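Local coordinates for putative uncharacterized protein (Cricetid herpesvirus 2, PDB 4ZKQ) that binds chemokines and, as a viral decoy receptor, probably keeps them from their host receptors, at residues P59-D64 with G189-Q194; E144-V149 with M259-L264; Q206-T211 with L239-F244. All blocks are in the same frame, centred on the assembly; numbering follows the deposited sequence.

Contact 1 (P59-D64 with G189-Q194); sequences PLKFLD and GLEMKQ
Lys61 reaches across to Leu190 and Glu191 with its ammonium group, which has three partners. NZ donates to Leu190 O at 2.9 Å, lying in the plane of that carbonyl with a C=O...N angle of 159°. It also forms a salt bridge to Glu191 OE1 at 3.0 Å. The third partner is Glu187 O, just ahead of segment 189-194. The chain of Lys61 is extended beyond CG, which brings its tip down onto the backbone. Glu191 does the reverse: its CB leads away, but a bend at chi2 (-76°) swings CD back, and the bridge is one-sided, since OE2 stays 4.0 Å from Lys61 NZ. The two segments run almost in the same direction, 7° apart, yet do not pair as strands, for their nearest CA atoms, Pro59 and Leu190, are 6.5 Å apart. The contact is side-chain packing of the loop leading into strand 63-65 against strand 190-195, in a sandwich-like arrangement of sheets: strand 63-65 belongs to a small antiparallel sheet, and Leu63 in it bonds through its backbone to Thr70, while strand 190-195 turns its Glu191 and Lys193 backbone bonds to Thr212 and Ala210. Leu190 O is held by the lysine side chain, whereas Glu191 and Lys193 use strand pairing. Apolar contacts fill in beside the charges. Leu63 and Met192 meet tip to tip, CG to CG at 3.8 Å, and Met192 SD lies 3.6 Å from Lys61 O. At the other end Pro59 CG rests 4.0 Å from Leu190 CB, and Leu22 also touches the proline.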
loop_
_atom_site.group_PDB
_atom_site.type_symbol
_atom_site.label_atom_id
_atom_site.label_comp_id
_atom_site.label_asym_id
_atom_site.label_seq_id
_atom_site.Cartn_x
_atom_site.Cartn_y
_atom_site.Cartn_z
ATOM N N PRO A 59 -8.474 -2.156 11.844
ATOM C CA PRO A 59 -8.483 -1.761 13.249
ATOM C C PRO A 59 -7.203 -1.044 13.662
ATOM O O PRO A 59 -6.117 -1.519 13.337
ATOM C CB PRO A 59 -8.600 -3.105 13.975
ATOM C CG PRO A 59 -7.801 -4.029 13.113
ATOM C CD PRO A 59 -7.987 -3.536 11.676
ATOM N N LEU A 60 -7.339 0.062 14.384
ATOM C CA LEU A 60 -6.191 0.728 14.988
ATOM C C LEU A 60 -5.890 0.081 16.332
ATOM O O LEU A 60 -6.694 0.176 17.255
ATOM C CB LEU A 60 -6.462 2.221 15.168
ATOM C CG LEU A 60 -5.331 3.050 15.787
ATOM C CD1 LEU A 60 -4.028 2.921 14.995
ATOM C CD2 LEU A 60 -5.766 4.493 15.864
ATOM N N LYS A 61 -4.742 -0.586 16.429
ATOM C CA LYS A 61 -4.349 -1.290 17.646
ATOM C C LYS A 61 -3.005 -0.817 18.189
ATOM O O LYS A 61 -2.085 -0.523 17.424
ATOM C CB LYS A 61 -4.265 -2.785 17.392
ATOM C CG LYS A 61 -5.590 -3.436 17.045
ATOM C CD LYS A 61 -5.424 -4.922 16.842
ATOM C CE LYS A 61 -6.779 -5.591 16.681
ATOM N NZ LYS A 61 -6.661 -7.063 16.527
ATOM N N PHE A 62 -2.901 -0.777 19.515
ATOM C CA PHE A 62 -1.662 -0.419 20.200
ATOM C C PHE A 62 -1.174 -1.553 21.096
ATOM O O PHE A 62 -1.977 -2.273 21.688
ATOM C CB PHE A 62 -1.862 0.836 21.043
ATOM C CG PHE A 62 -2.051 2.093 20.244
ATOM C CD1 PHE A 62 -3.300 2.446 19.767
ATOM C CD2 PHE A 62 -0.982 2.934 19.994
ATOM C CE1 PHE A 62 -3.477 3.599 19.041
ATOM C CE2 PHE A 62 -1.152 4.096 19.270
ATOM C CZ PHE A 62 -2.401 4.429 18.790
ATOM N N LEU A 63 0.146 -1.706 21.176
ATOM C CA LEU A 63 0.788 -2.594 22.139
ATOM C C LEU A 63 1.691 -1.781 23.054
ATOM O O LEU A 63 2.299 -0.800 22.622
ATOM C CB LEU A 63 1.618 -3.667 21.442
ATOM C CG LEU A 63 1.012 -5.033 21.136
ATOM C CD1 LEU A 63 2.106 -5.923 20.577
ATOM C CD2 LEU A 63 0.379 -5.676 22.359
ATOM N N ASP A 64 1.790 -2.186 24.316
ATOM C CA ASP A 64 2.700 -1.516 25.229
ATOM C C ASP A 64 4.107 -2.023 24.949
ATOM O O ASP A 64 4.425 -3.179 25.217
ATOM C CB ASP A 64 2.309 -1.749 26.689
ATOM C CG ASP A 64 3.178 -0.956 27.651
ATOM O OD1 ASP A 64 3.138 0.295 27.601
ATOM O OD2 ASP A 64 3.901 -1.580 28.455
ATOM N N GLY A 189 -8.319 -8.319 11.152
ATOM C CA GLY A 189 -7.624 -7.878 9.952
ATOM C C GLY A 189 -6.172 -7.494 10.186
ATOM O O GLY A 189 -5.330 -7.684 9.311
ATOM N N LEU A 190 -5.895 -6.932 11.358
ATOM C CA LEU A 190 -4.534 -6.671 11.808
ATOM C C LEU A 190 -4.365 -7.250 13.200
ATOM O O LEU A 190 -5.098 -6.893 14.118
ATOM C CB LEU A 190 -4.221 -5.174 11.828
ATOM C CG LEU A 190 -2.789 -4.742 12.197
ATOM C CD1 LEU A 190 -2.466 -3.410 11.537
ATOM C CD2 LEU A 190 -2.603 -4.609 13.702
ATOM N N GLU A 191 -3.400 -8.148 13.342
ATOM C CA GLU A 191 -3.025 -8.693 14.643
ATOM C C GLU A 191 -1.553 -8.376 14.874
ATOM O O GLU A 191 -0.741 -8.539 13.964
ATOM C CB GLU A 191 -3.266 -10.205 14.695
ATOM C CG GLU A 191 -4.709 -10.647 14.420
ATOM C CD GLU A 191 -5.657 -10.425 15.591
ATOM O OE1 GLU A 191 -5.293 -9.714 16.551
ATOM O OE2 GLU A 191 -6.781 -10.974 15.548
ATOM N N MET A 192 -1.213 -7.901 16.068
ATOM C CA MET A 192 0.181 -7.632 16.407
ATOM C C MET A 192 0.558 -8.326 17.710
ATOM O O MET A 192 -0.231 -8.367 18.654
ATOM C CB MET A 192 0.433 -6.124 16.512
ATOM C CG MET A 192 -0.362 -5.437 17.593
ATOM S SD MET A 192 -0.360 -3.628 17.462
ATOM C CE MET A 192 1.391 -3.288 17.290
ATOM N N LYS A 193 1.761 -8.888 17.746
ATOM C CA LYS A 193 2.271 -9.510 18.962
ATOM C C LYS A 193 3.786 -9.377 19.054
ATOM O O LYS A 193 4.495 -9.486 18.055
ATOM C CB LYS A 193 1.870 -10.985 19.023
ATOM C CG LYS A 193 2.375 -11.833 17.860
ATOM C CD LYS A 193 2.161 -13.322 18.127
ATOM C CE LYS A 193 2.415 -14.160 16.878
ATOM N NZ LYS A 193 3.348 -15.292 17.137
ATOM N N GLN A 194 4.278 -9.133 20.258
ATOM C CA GLN A 194 5.710 -9.112 20.475
ATOM C C GLN A 194 6.246 -10.533 20.396
ATOM O O GLN A 194 5.648 -11.464 20.937
ATOM C CB GLN A 194 6.051 -8.477 21.819
ATOM C CG GLN A 194 7.538 -8.442 22.095
ATOM C CD GLN A 194 7.867 -7.708 23.367
ATOM O OE1 GLN A 194 6.974 -7.289 24.102
ATOM N NE2 GLN A 194 9.155 -7.538 23.633
#

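Contact 2 (E144-V149 with M259-L264); sequences EESLAV and MVYVHL
Tyr261, which has more surface buried here than any other residue of the two segments, meets Leu147 in two ways at once. Its hydroxyl oxygen accepts the backbone N-H of Leu147, N to OH 3.0 Å with an angle of 159° at the hydrogen, and its ring is covered on one face by the side chain of that same leucine. Leu147 CB makes a CH-pi contact 4.1 Å from the ring centroid, 24° off the normal, while Leu147 CD1 sits over the ring centre. The strand axes are 8.8 Å apart, too far for backbone pairing, and run 148° to one another. The contact is thus a face-to-face meeting of two sheets, a sandwich-like arrangement: strand 147-152 is bonded on one side to strand 68-74, through Ala148 and Leu73, and strand 260-263 to strand 233-244. His263 is the third large contributor. Leu147 CG approaches its CE1, and Glu145 O comes 3.1 Å from that same CE1 atom, obliquely to the ring. A single water bridges the polar tips, with Tyr261 OH at 2.6 Å, Ser146 OG and His263 NE2 all in bonding range; the serine hydroxyl has a second partner in Thr143 O. The tyrosine oxygen is therefore gripped by both backbone and water, which would fix the ring's position over Leu147. Leu147 O, by contrast, is buried without a polar partner in the model, 3.4 Å from Tyr261 CE2. Val149 CG2 comes obliquely to the tyrosine ring, and Phe110 touches both.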
loop_
_atom_site.group_PDB
_atom_site.type_symbol
_atom_site.label_atom_id
_atom_site.label_comp_id
_atom_site.label_asym_id
_atom_site.label_seq_id
_atom_site.Cartn_x
_atom_site.Cartn_y
_atom_site.Cartn_z
ATOM N N GLU A 144 6.803 0.784 -0.680
ATOM C CA GLU A 144 5.534 0.190 -0.258
ATOM C C GLU A 144 5.581 -0.547 1.061
ATOM O O GLU A 144 4.573 -0.628 1.764
ATOM C CB GLU A 144 5.039 -0.812 -1.292
ATOM C CG GLU A 144 4.425 -0.223 -2.522
ATOM C CD GLU A 144 3.718 -1.282 -3.332
ATOM O OE1 GLU A 144 3.773 -2.475 -2.949
ATOM O OE2 GLU A 144 3.115 -0.921 -4.358
ATOM N N GLU A 145 6.738 -1.127 1.364
ATOM C CA GLU A 145 6.896 -1.980 2.536
ATOM C C GLU A 145 7.159 -1.187 3.813
ATOM O O GLU A 145 7.243 -1.757 4.903
ATOM C CB GLU A 145 8.040 -2.968 2.294
ATOM C CG GLU A 145 8.040 -3.561 0.891
ATOM C CD GLU A 145 8.871 -4.822 0.792
ATOM O OE1 GLU A 145 10.018 -4.742 0.305
ATOM O OE2 GLU A 145 8.374 -5.890 1.205
ATOM N N SER A 146 7.282 0.128 3.685
ATOM C CA SER A 146 7.629 0.961 4.829
ATOM C C SER A 146 6.500 1.047 5.831
ATOM O O SER A 146 5.372 0.637 5.555
ATOM C CB SER A 146 8.020 2.366 4.367
ATOM O OG SER A 146 9.083 2.297 3.444
ATOM N N LEU A 147 6.822 1.591 7.001
ATOM C CA LEU A 147 5.906 1.619 8.124
ATOM C C LEU A 147 5.797 3.005 8.724
ATOM O O LEU A 147 6.721 3.811 8.636
ATOM C CB LEU A 147 6.369 0.642 9.202
ATOM C CG LEU A 147 6.732 -0.762 8.734
ATOM C CD1 LEU A 147 7.358 -1.514 9.888
ATOM C CD2 LEU A 147 5.505 -1.486 8.201
ATOM N N ALA A 148 4.645 3.267 9.326
ATOM C CA ALA A 148 4.455 4.427 10.170
ATOM C C ALA A 148 4.250 3.897 11.571
ATOM O O ALA A 148 3.519 2.926 11.765
ATOM C CB ALA A 148 3.277 5.249 9.727
ATOM N N VAL A 149 4.911 4.521 12.537
ATOM C CA VAL A 149 4.839 4.084 13.919
ATOM C C VAL A 149 4.340 5.243 14.752
ATOM O O VAL A 149 4.844 6.356 14.642
ATOM C CB VAL A 149 6.205 3.592 14.433
ATOM C CG1 VAL A 149 6.083 3.059 15.854
ATOM C CG2 VAL A 149 6.745 2.512 13.524
ATOM N N MET A 259 13.373 6.877 18.384
ATOM C CA MET A 259 13.101 5.496 18.012
ATOM C C MET A 259 13.057 5.336 16.498
ATOM O O MET A 259 12.612 6.230 15.773
ATOM C CB MET A 259 11.789 4.999 18.621
ATOM C CG MET A 259 11.570 3.512 18.399
ATOM S SD MET A 259 10.160 2.857 19.302
ATOM C CE MET A 259 10.698 3.128 20.993
ATOM N N VAL A 260 13.533 4.183 16.047
ATOM C CA VAL A 260 13.539 3.813 14.640
ATOM C C VAL A 260 12.988 2.411 14.490
ATOM O O VAL A 260 12.716 1.740 15.488
ATOM C CB VAL A 260 14.953 3.846 14.044
ATOM C CG1 VAL A 260 15.520 5.237 14.118
ATOM C CG2 VAL A 260 15.851 2.864 14.784
ATOM N N TYR A 261 12.839 1.962 13.248
ATOM C CA TYR A 261 12.529 0.566 12.992
ATOM C C TYR A 261 13.480 0.001 11.952
ATOM O O TYR A 261 14.085 0.739 11.172
ATOM C CB TYR A 261 11.065 0.383 12.542
ATOM C CG TYR A 261 10.734 0.856 11.137
ATOM C CD1 TYR A 261 11.105 0.115 10.029
ATOM C CD2 TYR A 261 10.020 2.029 10.925
ATOM C CE1 TYR A 261 10.800 0.532 8.752
ATOM C CE2 TYR A 261 9.710 2.455 9.651
ATOM C CZ TYR A 261 10.099 1.702 8.568
ATOM O OH TYR A 261 9.790 2.117 7.294
ATOM N N VAL A 262 13.607 -1.319 11.966
ATOM C CA VAL A 262 14.310 -2.060 10.932
ATOM C C VAL A 262 13.437 -3.236 10.517
ATOM O O VAL A 262 12.788 -3.852 11.362
ATOM C CB VAL A 262 15.690 -2.565 11.428
ATOM C CG1 VAL A 262 16.326 -3.497 10.412
ATOM C CG2 VAL A 262 16.613 -1.395 11.708
ATOM N N HIS A 263 13.400 -3.527 9.218
ATOM C CA HIS A 263 12.725 -4.721 8.716
ATOM C C HIS A 263 13.549 -5.968 9.020
ATOM O O HIS A 263 14.759 -5.976 8.801
ATOM C CB HIS A 263 12.497 -4.631 7.203
ATOM C CG HIS A 263 11.600 -3.510 6.784
ATOM N ND1 HIS A 263 10.264 -3.451 7.134
ATOM C CD2 HIS A 263 11.837 -2.411 6.035
ATOM C CE1 HIS A 263 9.727 -2.365 6.626
ATOM N NE2 HIS A 263 10.659 -1.707 5.950
ATOM N N LEU A 264 12.893 -7.018 9.507
ATOM C CA LEU A 264 13.550 -8.307 9.727
ATOM C C LEU A 264 13.098 -9.334 8.686
ATOM O O LEU A 264 11.998 -9.238 8.145
ATOM C CB LEU A 264 13.259 -8.820 11.139
ATOM C CG LEU A 264 13.673 -7.884 12.275
ATOM C CD1 LEU A 264 13.174 -8.429 13.604
ATOM C CD2 LEU A 264 15.184 -7.686 12.301
HETATM O O HOH W 1 11.235 1.304 5.227
#

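Contact 3 (Q206-T211 with L239-F244); sequences QTCIAT and LTALGF. With NAG (2-acetamido-2-deoxy-beta-D-glucopyranose), chain B.
Ile209 and Leu242 stand diagonally across two antiparallel strands, on the sheet face that also carries Thr207 and Thr240, and their side chains cross obliquely. Ile209 CD1 comes 3.3 Å from Leu242 CD1, closer than usual van der Waals contact. Chi2 of Ile209, 134°, lies off the staggered positions, so the exact placing of its CD1 is doubtful. On the opposite face the pairs are looser: Ala210 CB is 4.4 Å from Leu239 CD1, and Cys208, disulfide-bonded to Cys197, stands beside Ala241. With CG anti to its backbone N (chi1 -177°), Gln206 lays CG beside Ala241 CB, and the extended chain keeps NE2 within 3.9 Å of that same CB, while OE1 accepts from the backbone N of Val202 and Leu203. Between the two faces runs a regular antiparallel ladder. Thr207 with Leu242 is a hydrogen-bonded pair, Leu242 N to Thr207 O 2.7 Å. Ile209 with Thr240 is another, Thr240 N to Ile209 O 2.9 Å. Cys208-Ala241 and Ala210-Leu239 are the non-hydrogen-bonded pairs. A water joins Ile209 O to the hydroxyls of Thr211 and Thr240, which do not meet directly. Beyond Gly243, the Phe244 ring carries the O3 of an N-acetylglucosamine above its centre, 3.4 Å from CD2. Within its sheet the pair lies between strand 190-195, beside 206-211, and strand 260-263, beside 239-244; from a separate sheet, Leu65 of strand 63-65 packs on Thr207 and Ile209.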
loop_
_atom_site.group_PDB
_atom_site.type_symbol
_atom_site.label_atom_id
_atom_site.label_comp_id
_atom_site.label_asym_id
_atom_site.label_seq_id
_atom_site.Cartn_x
_atom_site.Cartn_y
_atom_site.Cartn_z
ATOM N N GLN A 206 16.350 -3.464 21.390
ATOM C CA GLN A 206 15.642 -4.022 20.254
ATOM C C GLN A 206 14.432 -4.822 20.700
ATOM O O GLN A 206 14.519 -5.691 21.569
ATOM C CB GLN A 206 16.566 -4.896 19.414
ATOM C CG GLN A 206 15.890 -5.438 18.166
ATOM C CD GLN A 206 16.870 -5.948 17.135
ATOM O OE1 GLN A 206 17.924 -5.351 16.911
ATOM N NE2 GLN A 206 16.525 -7.058 16.498
ATOM N N THR A 207 13.301 -4.499 20.089
ATOM C CA THR A 207 12.022 -5.114 20.397
ATOM C C THR A 207 11.395 -5.564 19.088
ATOM O O THR A 207 11.235 -4.758 18.173
ATOM C CB THR A 207 11.095 -4.127 21.125
ATOM O OG1 THR A 207 11.764 -3.611 22.280
ATOM C CG2 THR A 207 9.795 -4.797 21.549
ATOM N N CYS A 208 11.062 -6.848 18.994
ATOM C CA CYS A 208 10.548 -7.415 17.752
ATOM C C CYS A 208 9.043 -7.648 17.816
ATOM O O CYS A 208 8.515 -8.168 18.802
ATOM C CB CYS A 208 11.271 -8.718 17.423
ATOM S SG CYS A 208 13.031 -8.491 17.082
ATOM N N ILE A 209 8.369 -7.244 16.743
ATOM C CA ILE A 209 6.916 -7.322 16.636
ATOM C C ILE A 209 6.538 -8.005 15.340
ATOM O O ILE A 209 7.068 -7.666 14.278
ATOM C CB ILE A 209 6.253 -5.930 16.645
ATOM C CG1 ILE A 209 6.676 -5.124 17.869
ATOM C CG2 ILE A 209 4.724 -6.047 16.593
ATOM C CD1 ILE A 209 7.051 -3.710 17.508
ATOM N N ALA A 210 5.615 -8.959 15.433
ATOM C CA ALA A 210 5.015 -9.570 14.261
ATOM C C ALA A 210 3.636 -8.953 14.055
ATOM O O ALA A 210 2.822 -8.928 14.976
ATOM C CB ALA A 210 4.916 -11.077 14.420
ATOM N N THR A 211 3.399 -8.424 12.857
ATOM C CA THR A 211 2.099 -7.871 12.494
ATOM C C THR A 211 1.537 -8.699 11.355
ATOM O O THR A 211 2.142 -8.777 10.289
ATOM C CB THR A 211 2.193 -6.390 12.067
ATOM O OG1 THR A 211 2.654 -5.604 13.169
ATOM C CG2 THR A 211 0.825 -5.857 11.615
ATOM N N LEU A 239 7.589 -8.513 9.976
ATOM C CA LEU A 239 8.449 -8.708 11.127
ATOM C C LEU A 239 9.297 -7.458 11.299
ATOM O O LEU A 239 10.113 -7.130 10.441
ATOM C CB LEU A 239 9.318 -9.952 10.956
ATOM C CG LEU A 239 10.088 -10.380 12.209
ATOM C CD1 LEU A 239 9.150 -10.690 13.372
ATOM C CD2 LEU A 239 10.972 -11.579 11.899
ATOM N N THR A 240 9.073 -6.758 12.405
ATOM C CA THR A 240 9.633 -5.434 12.613
ATOM C C THR A 240 10.406 -5.327 13.919
ATOM O O THR A 240 9.896 -5.702 14.971
ATOM C CB THR A 240 8.523 -4.371 12.623
ATOM O OG1 THR A 240 7.675 -4.551 11.483
ATOM C CG2 THR A 240 9.126 -2.980 12.598
ATOM N N ALA A 241 11.624 -4.793 13.840
ATOM C CA ALA A 241 12.415 -4.450 15.024
ATOM C C ALA A 241 12.301 -2.965 15.354
ATOM O O ALA A 241 12.591 -2.116 14.515
ATOM C CB ALA A 241 13.877 -4.822 14.808
ATOM N N LEU A 242 11.867 -2.660 16.573
ATOM C CA LEU A 242 11.883 -1.296 17.092
ATOM C C LEU A 242 13.055 -1.117 18.047
ATOM O O LEU A 242 13.436 -2.056 18.737
ATOM C CB LEU A 242 10.587 -0.971 17.826
ATOM C CG LEU A 242 9.292 -1.104 17.023
ATOM C CD1 LEU A 242 8.132 -0.607 17.859
ATOM C CD2 LEU A 242 9.382 -0.341 15.722
ATOM N N GLY A 243 13.596 0.096 18.110
ATOM C CA GLY A 243 14.708 0.384 19.001
ATOM C C GLY A 243 15.411 1.680 18.654
ATOM O O GLY A 243 14.849 2.538 17.973
ATOM N N PHE A 244 16.646 1.827 19.131
ATOM C CA PHE A 244 17.415 3.046 18.902
ATOM C C PHE A 244 18.761 2.716 18.289
ATOM O O PHE A 244 19.427 1.767 18.707
ATOM C CB PHE A 244 17.611 3.817 20.206
ATOM C CG PHE A 244 16.351 3.999 20.993
ATOM C CD1 PHE A 244 15.918 3.013 21.861
ATOM C CD2 PHE A 244 15.600 5.156 20.871
ATOM C CE1 PHE A 244 14.756 3.176 22.589
ATOM C CE2 PHE A 244 14.438 5.325 21.600
ATOM C CZ PHE A 244 14.016 4.334 22.458
HETATM C C1 NAG B . 16.243 5.339 27.239
HETATM C C2 NAG B . 16.947 5.175 25.936
HETATM C C3 NAG B . 16.708 6.432 25.069
HETATM C C4 NAG B . 15.231 6.847 25.015
HETATM C C5 NAG B . 14.548 6.753 26.360
HETATM C C6 NAG B . 13.044 6.890 26.172
HETATM C C7 NAG B . 19.213 4.570 25.106
HETATM C C8 NAG B . 20.677 4.422 25.358
HETATM N N2 NAG B . 18.336 5.024 26.162
HETATM O O3 NAG B . 17.130 6.167 23.768
HETATM O O4 NAG B . 15.161 8.182 24.562
HETATM O O5 NAG B . 14.835 5.500 26.959
HETATM O O6 NAG B . 12.380 6.748 27.422
HETATM O O7 NAG B . 18.761 4.312 24.004
HETATM O O HOH W 2 5.396 -5.560 12.750
#

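Overall arrangement
Contacts 1 and 2 are both partly buried meetings of side chains between sheets, whereas contact 3 is a buried pairing of strands within one sheet, rich in backbone bonds. The sheet of contact 3 links them: Lys193 O of contact 1 probably bonds Ala210 N, and Val260 N and Val262 N of contact 2 probably bond Gly243 O and Ala241 O. Contacts 1 and 2 do not touch, their nearest atoms being about 7 Å apart, though both draw on that sheet and on the small sheet holding strands 63-65 and 147-152. Their chemistry differs: a lysine shared by one carboxylate and two carbonyls, beside leucine-methionine packing, in contact 1; an aromatic ring with a bridging water in contact 2.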